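Local coordinates for protein histone-lysine N-methyltransferase, H3 lysine-9 specific SUVH4 (Arabidopsis thaliana, PDB 4QEO) that methylates histone H3 at its H3K9 position using S-adenosyl-L-methionine and binds methylated DNA, linking DNA methylation to transcriptional silencing, at residues A[105-110]-A[153-158]; A[53-58]-A[93-98]; A[146-151]-A[205-210]; A[186-191]-A[209-214]. All coordinates share one frame; numbering follows the deposited sequence.

Interaction 1 (A[105-110]-A[153-158]); sequences PLAVSI and LALKHC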
# COMPACT_ATOMS: atom_id res chain seq x y z
N PRO A 105 -19.68 -6.67 29.06
CA PRO A 105 -18.78 -6.45 27.92
C PRO A 105 -18.17 -5.06 27.92
O PRO A 105 -18.71 -4.15 28.56
CB PRO A 105 -19.71 -6.59 26.71
CG PRO A 105 -21.06 -6.17 27.25
CD PRO A 105 -21.09 -6.70 28.64
N LEU A 106 -17.04 -4.91 27.23
CA LEU A 106 -16.40 -3.59 27.13
C LEU A 106 -16.06 -3.31 25.69
O LEU A 106 -15.44 -4.13 25.04
CB LEU A 106 -15.07 -3.57 27.89
CG LEU A 106 -14.98 -3.23 29.36
CD1 LEU A 106 -13.53 -3.38 29.77
CD2 LEU A 106 -15.52 -1.82 29.63
N ALA A 107 -16.42 -2.14 25.19
CA ALA A 107 -16.08 -1.81 23.80
C ALA A 107 -14.60 -1.46 23.68
O ALA A 107 -14.01 -0.92 24.64
CB ALA A 107 -16.96 -0.66 23.31
N VAL A 108 -13.99 -1.77 22.54
CA VAL A 108 -12.59 -1.40 22.30
C VAL A 108 -12.38 -0.60 21.02
O VAL A 108 -11.39 0.11 20.91
CB VAL A 108 -11.63 -2.62 22.29
CG1 VAL A 108 -11.70 -3.34 23.65
CG2 VAL A 108 -11.92 -3.57 21.12
N SER A 109 -13.32 -0.70 20.07
CA SER A 109 -13.14 -0.09 18.75
C SER A 109 -14.49 0.17 18.09
O SER A 109 -15.37 -0.72 18.06
CB SER A 109 -12.26 -1.00 17.85
OG SER A 109 -12.15 -0.48 16.53
N ILE A 110 -14.68 1.38 17.57
CA ILE A 110 -15.88 1.68 16.80
C ILE A 110 -15.54 2.23 15.43
O ILE A 110 -14.47 2.78 15.23
CB ILE A 110 -16.85 2.67 17.52
CG1 ILE A 110 -16.17 4.05 17.66
CG2 ILE A 110 -17.24 2.12 18.89
CD1 ILE A 110 -17.10 5.14 18.13
N LEU A 153 -24.36 -1.83 25.52
CA LEU A 153 -23.96 -2.15 26.89
C LEU A 153 -22.43 -2.00 27.06
O LEU A 153 -21.95 -1.48 28.07
CB LEU A 153 -24.44 -3.57 27.25
CG LEU A 153 -24.06 -4.07 28.64
CD1 LEU A 153 -24.65 -3.16 29.76
CD2 LEU A 153 -24.50 -5.54 28.81
N ALA A 154 -21.69 -2.43 26.04
CA ALA A 154 -20.23 -2.38 26.06
C ALA A 154 -19.71 -0.94 26.15
O ALA A 154 -18.79 -0.63 26.96
CB ALA A 154 -19.65 -3.10 24.81
N LEU A 155 -20.28 -0.06 25.33
CA LEU A 155 -19.95 1.38 25.39
C LEU A 155 -20.37 1.99 26.71
O LEU A 155 -19.68 2.86 27.27
CB LEU A 155 -20.61 2.12 24.23
CG LEU A 155 -19.98 1.86 22.84
CD1 LEU A 155 -20.86 2.45 21.74
CD2 LEU A 155 -18.59 2.48 22.81
N LYS A 156 -21.52 1.55 27.24
CA LYS A 156 -21.94 2.03 28.57
C LYS A 156 -20.89 1.68 29.63
O LYS A 156 -20.55 2.51 30.49
CB LYS A 156 -23.32 1.45 28.93
CG LYS A 156 -23.60 1.26 30.44
CD LYS A 156 -25.02 0.63 30.63
CE LYS A 156 -25.26 0.08 32.05
NZ LYS A 156 -25.37 1.16 33.06
N HIS A 157 -20.36 0.46 29.57
CA HIS A 157 -19.36 0.07 30.56
C HIS A 157 -18.06 0.87 30.36
O HIS A 157 -17.38 1.19 31.34
CB HIS A 157 -19.10 -1.45 30.51
CG HIS A 157 -20.24 -2.27 31.04
ND1 HIS A 157 -20.49 -3.56 30.63
CD2 HIS A 157 -21.22 -1.97 31.94
CE1 HIS A 157 -21.55 -4.03 31.27
NE2 HIS A 157 -22.02 -3.08 32.06
N CYS A 158 -17.73 1.17 29.11
CA CYS A 158 -16.57 2.02 28.86
C CYS A 158 -16.70 3.37 29.56
O CYS A 158 -15.75 3.84 30.21
CB CYS A 158 -16.38 2.26 27.35
SG CYS A 158 -15.76 0.84 26.45
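Strand 106-110 runs across helix 153-158 almost at a right angle, 92° between their directions, with the two axes 5.6 Å apart at their closest. This is the helix-on-sheet layer of the SRA domain: helix 151-161 packs on the curved sheet, and the start of strand 106-112 presses into it between Leu153 and Cys158. Pro105, which follows a cis peptide bond, sits at the entry. The CD corner of its ring meets Leu153 CD2 at 3.6 Å, the two side chains crossing nearly perpendicularly. Its carbonyl points at the helix and is gripped by His157, whose CG stands anti to its own carbonyl carbon. ND1 donates to Pro105 O at 2.8 Å, the oxygen lying in the imidazole plane and offering a lone pair, and this bond fixes the rotation of the ring and should keep the proton on ND1. The same oxygen receives a CA-H...O contact from Ala154. Two residues on, the amide N of Ala107 makes a weak bond to Ala154 O, an acceptor already used inside the helix by Cys158 N. Leu106 CD2 reaches His157 CB, whereas the Ala107 methyl touches both Leu155 CD2 (3.6 Å) and Cys158 SG (3.7 Å). Farther on, Ile110 CG2 touches the same Leu155 methyl, and Leu155 in turn rests on Tyr207 of strand 203-211. Ala107 O is buried without an assigned hydrogen-bond partner, and Cys158 SG stands 3.1 Å from this oxygen.

Interaction 2 (A[53-58]-A[93-98]); sequences PRKIIG and MEYEKE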
# COMPACT_ATOMS: atom_id res chain seq x y z
N PRO A 53 -4.92 -11.55 17.63
CA PRO A 53 -6.07 -12.46 17.63
C PRO A 53 -6.96 -12.32 18.86
O PRO A 53 -8.07 -12.88 18.87
CB PRO A 53 -5.41 -13.84 17.64
CG PRO A 53 -4.14 -13.63 18.39
CD PRO A 53 -3.67 -12.24 18.02
N ARG A 54 -6.50 -11.58 19.87
CA ARG A 54 -7.32 -11.29 21.05
C ARG A 54 -7.57 -9.79 21.13
O ARG A 54 -6.76 -8.98 20.66
CB ARG A 54 -6.65 -11.76 22.34
CG ARG A 54 -6.37 -13.27 22.42
CD ARG A 54 -7.64 -14.07 22.70
NE ARG A 54 -8.16 -13.82 24.05
CZ ARG A 54 -9.39 -14.15 24.44
NH1 ARG A 54 -10.22 -14.74 23.60
NH2 ARG A 54 -9.79 -13.89 25.68
N LYS A 55 -8.68 -9.41 21.76
CA LYS A 55 -9.01 -8.00 21.87
C LYS A 55 -8.08 -7.23 22.79
O LYS A 55 -7.49 -7.78 23.72
CB LYS A 55 -10.48 -7.84 22.25
CG LYS A 55 -11.34 -8.33 21.10
CD LYS A 55 -12.76 -7.97 21.25
CE LYS A 55 -13.45 -8.13 19.93
NZ LYS A 55 -13.42 -9.54 19.51
N ILE A 56 -7.90 -5.95 22.47
CA ILE A 56 -6.96 -5.09 23.15
C ILE A 56 -7.64 -3.74 23.41
O ILE A 56 -8.26 -3.16 22.51
CB ILE A 56 -5.68 -4.88 22.30
CG1 ILE A 56 -4.93 -6.20 22.12
CG2 ILE A 56 -4.77 -3.82 22.93
CD1 ILE A 56 -3.79 -6.14 21.10
N ILE A 57 -7.55 -3.27 24.65
CA ILE A 57 -7.98 -1.92 24.99
C ILE A 57 -6.85 -0.94 24.72
O ILE A 57 -5.73 -1.17 25.17
CB ILE A 57 -8.31 -1.81 26.49
CG1 ILE A 57 -9.61 -2.57 26.79
CG2 ILE A 57 -8.44 -0.34 26.92
CD1 ILE A 57 -9.82 -2.85 28.28
N GLY A 58 -7.12 0.14 24.02
CA GLY A 58 -6.09 1.13 23.77
C GLY A 58 -5.43 0.98 22.41
O GLY A 58 -6.03 0.45 21.48
N MET A 93 -18.30 -11.55 27.28
CA MET A 93 -18.15 -12.12 28.63
C MET A 93 -17.01 -13.14 28.73
O MET A 93 -16.60 -13.49 29.82
CB MET A 93 -19.45 -12.78 29.12
CG MET A 93 -20.68 -11.89 29.07
SD MET A 93 -20.47 -10.34 29.95
CE MET A 93 -20.22 -10.90 31.64
N GLU A 94 -16.49 -13.60 27.60
CA GLU A 94 -15.36 -14.53 27.62
C GLU A 94 -14.13 -13.89 28.27
O GLU A 94 -13.24 -14.58 28.80
CB GLU A 94 -15.03 -15.00 26.20
CG GLU A 94 -13.96 -16.07 26.14
CD GLU A 94 -13.00 -15.86 24.99
OE1 GLU A 94 -13.42 -15.96 23.82
OE2 GLU A 94 -11.81 -15.57 25.26
N TYR A 95 -14.09 -12.57 28.25
CA TYR A 95 -12.95 -11.82 28.76
C TYR A 95 -13.11 -11.47 30.23
O TYR A 95 -12.27 -10.79 30.83
CB TYR A 95 -12.78 -10.54 27.96
CG TYR A 95 -12.19 -10.76 26.59
CD1 TYR A 95 -13.00 -11.13 25.51
CD2 TYR A 95 -10.84 -10.61 26.37
CE1 TYR A 95 -12.44 -11.33 24.25
CE2 TYR A 95 -10.29 -10.80 25.14
CZ TYR A 95 -11.08 -11.15 24.08
OH TYR A 95 -10.51 -11.34 22.85
N GLU A 96 -14.20 -11.95 30.81
CA GLU A 96 -14.60 -11.53 32.14
C GLU A 96 -13.55 -11.81 33.21
O GLU A 96 -13.24 -10.94 34.04
CB GLU A 96 -15.95 -12.17 32.47
CG GLU A 96 -16.09 -12.82 33.80
CD GLU A 96 -17.48 -13.41 33.95
OE1 GLU A 96 -17.79 -14.37 33.21
OE2 GLU A 96 -18.27 -12.89 34.77
N LYS A 97 -12.96 -13.00 33.16
CA LYS A 97 -11.98 -13.42 34.14
C LYS A 97 -10.67 -12.67 33.98
O LYS A 97 -10.00 -12.35 34.96
CB LYS A 97 -11.74 -14.93 34.03
CG LYS A 97 -12.75 -15.78 34.80
CD LYS A 97 -12.51 -15.66 36.30
CE LYS A 97 -13.13 -16.83 37.06
NZ LYS A 97 -12.67 -16.88 38.48
N GLU A 98 -10.30 -12.37 32.74
CA GLU A 98 -9.10 -11.61 32.45
C GLU A 98 -9.16 -10.16 32.92
O GLU A 98 -8.15 -9.58 33.30
CB GLU A 98 -8.83 -11.62 30.94
CG GLU A 98 -7.93 -12.72 30.48
CD GLU A 98 -7.94 -12.85 28.96
OE1 GLU A 98 -8.94 -13.36 28.42
OE2 GLU A 98 -6.97 -12.42 28.32
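Arg54 reaches from the loop after helix 36-46 to the 3-10 turn at Met93-Tyr95, folding over the phenol of Tyr95 as it goes. Its CB passes 3.9 Å from Tyr95 OH, with CG anti to the carbonyl carbon. Bends at chi2 and chi3 then curl the chain back, so that CD and NE also skirt the hydroxyl. CZ lies over that oxygen, and the guanidinium settles flat on the ring, centres 4.0 Å apart and planes 13° from parallel. NH2 stands above the ring face toward its rim, 3.2 Å from Tyr95 CE2. The edge of the guanidinium is taken by two carboxylates, both nearly coplanar with it. NH1 meets the syn lone pair of Glu94 OE2 at a very short 2.4 Å, while NH2 adds a weak second bond to the same oxygen. NH2 also pairs with the syn lone pair of Glu98 OE1 at 2.9 Å. At the hydroxyl end of the ring, the amide N of Lys55 gives Tyr95 OH an almost straight bond of 2.9 Å (176°), which holds the phenol in place, and Lys55 CB and CG pack against the same hydroxyl. This joins two surface loops of the SRA domain close to the bound DNA, where Lys55 NZ makes a long, weak ion pair with a phosphate. With two acids around one arginine, the network probably carries a net negative charge, and the nearby guanidinium would favour the ionised form of both carboxylates.

Interaction 3 (A[146-151]-A[205-210]); sequences QLLERG and YKYRLK
An inverse gamma turn centred on Leu148 brings main chain up to a tyrosine: the peptide between Leu147 and Leu148 meets the ring of Tyr205, with Leu147 C 3.6 Å from CE1. The turn is closed by a weak bond from Glu149 N to Leu147 O. It brings Leu148 across the phenol at about a right angle, with CG anti to the backbone N (chi1 -169°). Leu148 CB then meets Tyr205 CZ at 3.8 Å, and CD1 lies over one face of that ring and also touches the OH of Tyr207, two residues along the strand, at 3.7 Å. That hydroxyl makes a weak hydrogen bond to Asn152 O at the start of helix 151-161. The other end of the contact is polar. The amide N of Tyr205 donates to Gln146 OE1 at 2.9 Å, nearly straight at 167°, although the N-H comes from above the carbonyl plane rather than along a lone pair. Gln146 has an extended chain and a second task: its NE2 is bonded to the carbonyls of Gly130 and Gly132, so the flat amide bridges strand 203-211 and the loop after strand 125-129, and both its ends are used. Gln146 CB also packs beside Tyr205 CD1, at 3.8 Å. Arg150, at the N-cap position of helix 151-161, packs on a sugar of the bound nucleic acid. The whole joins the connection that leads into this helix to strand 203-211, which pairs with strands 125-129 and 180-197, in the helix-and-sheet framework of the PUA-like SRA fold.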
# COMPACT_ATOMS: atom_id res chain seq x y z
N GLN A 146 -33.90 0.73 19.79
CA GLN A 146 -32.67 0.12 20.25
C GLN A 146 -32.77 -0.39 21.70
O GLN A 146 -33.64 0.03 22.45
CB GLN A 146 -31.49 1.11 20.13
CG GLN A 146 -31.15 1.43 18.65
CD GLN A 146 -29.86 2.20 18.49
OE1 GLN A 146 -29.37 2.85 19.42
NE2 GLN A 146 -29.28 2.11 17.30
N LEU A 147 -31.86 -1.27 22.08
CA LEU A 147 -31.80 -1.79 23.43
C LEU A 147 -30.40 -1.64 24.00
O LEU A 147 -29.41 -1.69 23.28
CB LEU A 147 -32.15 -3.27 23.41
CG LEU A 147 -33.60 -3.59 23.06
CD1 LEU A 147 -33.69 -5.03 22.61
CD2 LEU A 147 -34.43 -3.35 24.28
N LEU A 148 -30.33 -1.52 25.32
CA LEU A 148 -29.05 -1.37 26.00
C LEU A 148 -28.41 -2.75 26.19
O LEU A 148 -28.38 -3.31 27.28
CB LEU A 148 -29.28 -0.68 27.34
CG LEU A 148 -28.05 -0.20 28.13
CD1 LEU A 148 -27.10 0.64 27.23
CD2 LEU A 148 -28.52 0.57 29.39
N GLU A 149 -27.91 -3.29 25.09
CA GLU A 149 -27.25 -4.58 25.06
C GLU A 149 -26.17 -4.64 23.98
O GLU A 149 -26.07 -3.79 23.16
CB GLU A 149 -28.26 -5.73 24.87
CG GLU A 149 -29.27 -5.43 23.82
CD GLU A 149 -30.19 -6.59 23.53
OE1 GLU A 149 -30.66 -7.24 24.45
OE2 GLU A 149 -30.44 -6.81 22.35
N ARG A 150 -25.35 -5.66 24.05
CA ARG A 150 -24.30 -5.86 23.10
C ARG A 150 -23.38 -4.64 23.11
O ARG A 150 -22.95 -4.23 24.14
CB ARG A 150 -24.90 -6.08 21.72
CG ARG A 150 -25.68 -7.36 21.60
CD ARG A 150 -26.26 -7.45 20.22
NE ARG A 150 -27.45 -8.24 20.18
CZ ARG A 150 -27.45 -9.54 20.01
NH1 ARG A 150 -26.30 -10.17 19.85
NH2 ARG A 150 -28.59 -10.20 19.99
N GLY A 151 -23.13 -4.08 21.95
CA GLY A 151 -22.24 -2.95 21.81
C GLY A 151 -22.66 -1.73 22.60
O GLY A 151 -21.84 -0.99 23.03
N TYR A 205 -29.86 4.86 21.41
CA TYR A 205 -28.87 5.19 22.42
C TYR A 205 -27.85 6.08 21.75
O TYR A 205 -27.56 5.90 20.59
CB TYR A 205 -28.25 3.92 23.02
CG TYR A 205 -29.24 3.29 23.96
CD1 TYR A 205 -30.21 2.39 23.50
CD2 TYR A 205 -29.28 3.67 25.29
CE1 TYR A 205 -31.16 1.85 24.37
CE2 TYR A 205 -30.22 3.15 26.16
CZ TYR A 205 -31.15 2.24 25.69
OH TYR A 205 -32.08 1.73 26.56
N LYS A 206 -27.36 7.07 22.48
CA LYS A 206 -26.40 8.01 21.93
C LYS A 206 -25.23 8.06 22.88
O LYS A 206 -25.43 8.09 24.09
CB LYS A 206 -27.03 9.43 21.82
CG LYS A 206 -28.11 9.54 20.73
CD LYS A 206 -28.43 11.00 20.46
CE LYS A 206 -28.84 11.18 19.02
NZ LYS A 206 -29.37 12.55 18.74
N TYR A 207 -24.03 8.08 22.31
CA TYR A 207 -22.78 8.00 23.04
C TYR A 207 -21.97 9.23 22.70
O TYR A 207 -21.59 9.44 21.57
CB TYR A 207 -22.02 6.69 22.72
CG TYR A 207 -22.83 5.50 23.20
CD1 TYR A 207 -23.81 4.95 22.40
CD2 TYR A 207 -22.67 5.01 24.49
CE1 TYR A 207 -24.60 3.89 22.84
CE2 TYR A 207 -23.47 3.95 24.95
CZ TYR A 207 -24.43 3.41 24.11
OH TYR A 207 -25.22 2.38 24.56
N ARG A 208 -21.75 10.08 23.69
CA ARG A 208 -20.93 11.26 23.48
C ARG A 208 -19.49 10.91 23.83
O ARG A 208 -19.17 10.55 25.00
CB ARG A 208 -21.44 12.42 24.33
CG ARG A 208 -20.51 13.62 24.41
CD ARG A 208 -20.47 14.40 23.10
NE ARG A 208 -21.76 14.52 22.43
CZ ARG A 208 -22.69 15.42 22.74
NH1 ARG A 208 -23.85 15.48 22.09
NH2 ARG A 208 -22.48 16.26 23.74
N LEU A 209 -18.65 11.04 22.79
CA LEU A 209 -17.24 10.70 22.81
C LEU A 209 -16.40 11.95 22.68
O LEU A 209 -16.75 12.87 21.92
CB LEU A 209 -16.90 9.78 21.63
CG LEU A 209 -17.94 8.71 21.27
CD1 LEU A 209 -17.49 7.95 20.05
CD2 LEU A 209 -18.10 7.78 22.43
N LYS A 210 -15.28 11.97 23.42
CA LYS A 210 -14.34 13.10 23.41
C LYS A 210 -12.96 12.52 23.19
O LYS A 210 -12.57 11.60 23.92
CB LYS A 210 -14.34 13.80 24.79
CG LYS A 210 -15.71 14.22 25.30
CD LYS A 210 -16.36 15.25 24.39
CE LYS A 210 -16.91 16.44 25.17
NZ LYS A 210 -17.59 17.43 24.29

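Interaction 4 (A[186-191]-A[209-214]); sequences GLYKVE and LKRLEG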
# COMPACT_ATOMS: atom_id res chain seq x y z
N GLY A 186 -7.52 7.72 16.57
CA GLY A 186 -7.06 7.80 17.95
C GLY A 186 -8.06 7.32 18.99
O GLY A 186 -9.16 6.85 18.66
N LEU A 187 -7.69 7.45 20.26
CA LEU A 187 -8.56 7.02 21.34
C LEU A 187 -9.54 8.13 21.76
O LEU A 187 -9.19 9.31 21.79
CB LEU A 187 -7.70 6.59 22.53
CG LEU A 187 -6.69 5.48 22.21
CD1 LEU A 187 -5.73 5.31 23.34
CD2 LEU A 187 -7.47 4.17 21.99
N TYR A 188 -10.77 7.73 22.09
CA TYR A 188 -11.79 8.64 22.64
C TYR A 188 -12.34 8.02 23.91
O TYR A 188 -12.45 6.80 24.02
CB TYR A 188 -12.96 8.82 21.65
CG TYR A 188 -12.67 9.66 20.41
CD1 TYR A 188 -11.72 9.29 19.47
CD2 TYR A 188 -13.42 10.82 20.15
CE1 TYR A 188 -11.48 10.05 18.32
CE2 TYR A 188 -13.20 11.58 19.00
CZ TYR A 188 -12.24 11.20 18.09
OH TYR A 188 -12.00 11.97 16.97
N LYS A 189 -12.72 8.86 24.86
CA LYS A 189 -13.50 8.38 25.98
C LYS A 189 -14.98 8.49 25.66
O LYS A 189 -15.38 9.33 24.86
CB LYS A 189 -13.20 9.21 27.24
CG LYS A 189 -13.64 10.69 27.20
CD LYS A 189 -13.60 11.30 28.65
CE LYS A 189 -14.11 12.76 28.73
NZ LYS A 189 -14.12 13.31 30.17
N VAL A 190 -15.78 7.64 26.29
CA VAL A 190 -17.22 7.83 26.29
C VAL A 190 -17.55 8.73 27.49
O VAL A 190 -17.46 8.32 28.64
CB VAL A 190 -17.97 6.50 26.40
CG1 VAL A 190 -19.48 6.70 26.19
CG2 VAL A 190 -17.41 5.53 25.38
N GLU A 191 -17.90 9.97 27.18
CA GLU A 191 -18.15 10.99 28.19
C GLU A 191 -19.48 10.73 28.82
O GLU A 191 -19.64 10.78 30.04
CB GLU A 191 -18.17 12.37 27.53
CG GLU A 191 -18.79 13.44 28.40
CD GLU A 191 -17.80 14.53 28.72
OE1 GLU A 191 -16.87 14.26 29.51
OE2 GLU A 191 -17.93 15.63 28.14
N LEU A 209 -18.65 11.04 22.79
CA LEU A 209 -17.24 10.70 22.81
C LEU A 209 -16.40 11.95 22.68
O LEU A 209 -16.75 12.87 21.92
CB LEU A 209 -16.90 9.78 21.63
CG LEU A 209 -17.94 8.71 21.27
CD1 LEU A 209 -17.49 7.95 20.05
CD2 LEU A 209 -18.10 7.78 22.43
N LYS A 210 -15.28 11.97 23.42
CA LYS A 210 -14.34 13.10 23.41
C LYS A 210 -12.96 12.52 23.19
O LYS A 210 -12.57 11.60 23.92
CB LYS A 210 -14.34 13.80 24.79
CG LYS A 210 -15.71 14.22 25.30
CD LYS A 210 -16.36 15.25 24.39
CE LYS A 210 -16.91 16.44 25.17
NZ LYS A 210 -17.59 17.43 24.29
N ARG A 211 -12.24 13.06 22.22
CA ARG A 211 -10.92 12.55 21.88
C ARG A 211 -9.96 12.80 23.04
O ARG A 211 -9.98 13.86 23.65
CB ARG A 211 -10.40 13.24 20.61
CG ARG A 211 -9.19 12.57 19.98
CD ARG A 211 -8.97 13.11 18.59
NE ARG A 211 -7.97 12.37 17.82
CZ ARG A 211 -6.69 12.72 17.75
NH1 ARG A 211 -6.24 13.77 18.43
NH2 ARG A 211 -5.85 12.01 17.01
N LEU A 212 -9.14 11.80 23.35
CA LEU A 212 -8.19 11.90 24.45
C LEU A 212 -7.01 12.81 24.12
O LEU A 212 -6.62 12.95 22.96
CB LEU A 212 -7.70 10.51 24.84
CG LEU A 212 -8.88 9.64 25.34
CD1 LEU A 212 -8.36 8.30 25.77
CD2 LEU A 212 -9.64 10.31 26.50
N GLU A 213 -6.45 13.43 25.16
CA GLU A 213 -5.28 14.28 25.02
C GLU A 213 -4.05 13.39 24.81
O GLU A 213 -4.14 12.17 24.97
CB GLU A 213 -5.11 15.12 26.29
CG GLU A 213 -6.34 15.94 26.67
CD GLU A 213 -6.45 17.27 25.94
OE1 GLU A 213 -5.44 17.73 25.37
OE2 GLU A 213 -7.57 17.85 25.93
N GLY A 214 -2.91 13.99 24.47
CA GLY A 214 -1.69 13.22 24.30
C GLY A 214 -1.52 12.54 22.94
O GLY A 214 -0.67 11.66 22.76
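Two hydrogen bonds grip Tyr188 OH, one to Ala123 O and one from Arg169 NH1, so the phenol is fixed at its far end while its ring serves the neighbouring strand. That neighbour is strand 203-211, the other arm of the antiparallel hairpin it forms with strand 180-197 in the SRA sheet, and the short segments meet at 143°, markedly twisted. Lys189 and Lys210 form the hydrogen-bonded pair, with Lys189 N to Lys210 O at 2.9 Å and Lys210 N to Lys189 O at 3.0 Å. Beyond the strand proper, Leu212 N continues the pairing with an almost straight bond (178°) to Leu187 O. On one face, Tyr188 and Arg211 are the non-hydrogen-bonded pair. Arg211, extended from CG to NE, crosses the ring obliquely and sets CB over its face in a CH-pi contact, 3.7 Å from the ring centroid. Its guanidinium stands 78° to the phenol and is held by the carbonyls of Asp185 and Pro216. Farther along this face Val190 CG2 lies beside Leu209 CD2, and Val190 also reaches helix 151-161. The other face is charged: Lys189 and Lys210 run side by side in the same direction, and Lys189 NZ makes a salt bridge of 3.0 Å with Glu191 OE1. The second carboxylate oxygen, Glu191 OE2, meets Lys210 CE at 3.2 Å, while Lys210 NZ, 4.3 Å from this oxygen, is bonded to Thr125 OG1.

From the N terminus, interaction 2 closes first, returning 93-98 to 53-58 before the others begin. Interaction 1 opens at 105-110, and before it closes on 153-158 interaction 3 has opened at 146-151, so these two loops cross. Interaction 3 closes at 205-210, and interaction 4, opened at 186-191 within its loop, ends on the same strand, sharing Leu209 and Lys210. Interactions 1, 3 and 4 therefore meet around helix 151-161 and one sheet: Cys158 packs on Val190 and Ile110 on Leu209. Interaction 2 attaches the surface loops to this framework through Ile57, which packs on Leu106 and Val108. All four lie in the SRA domain.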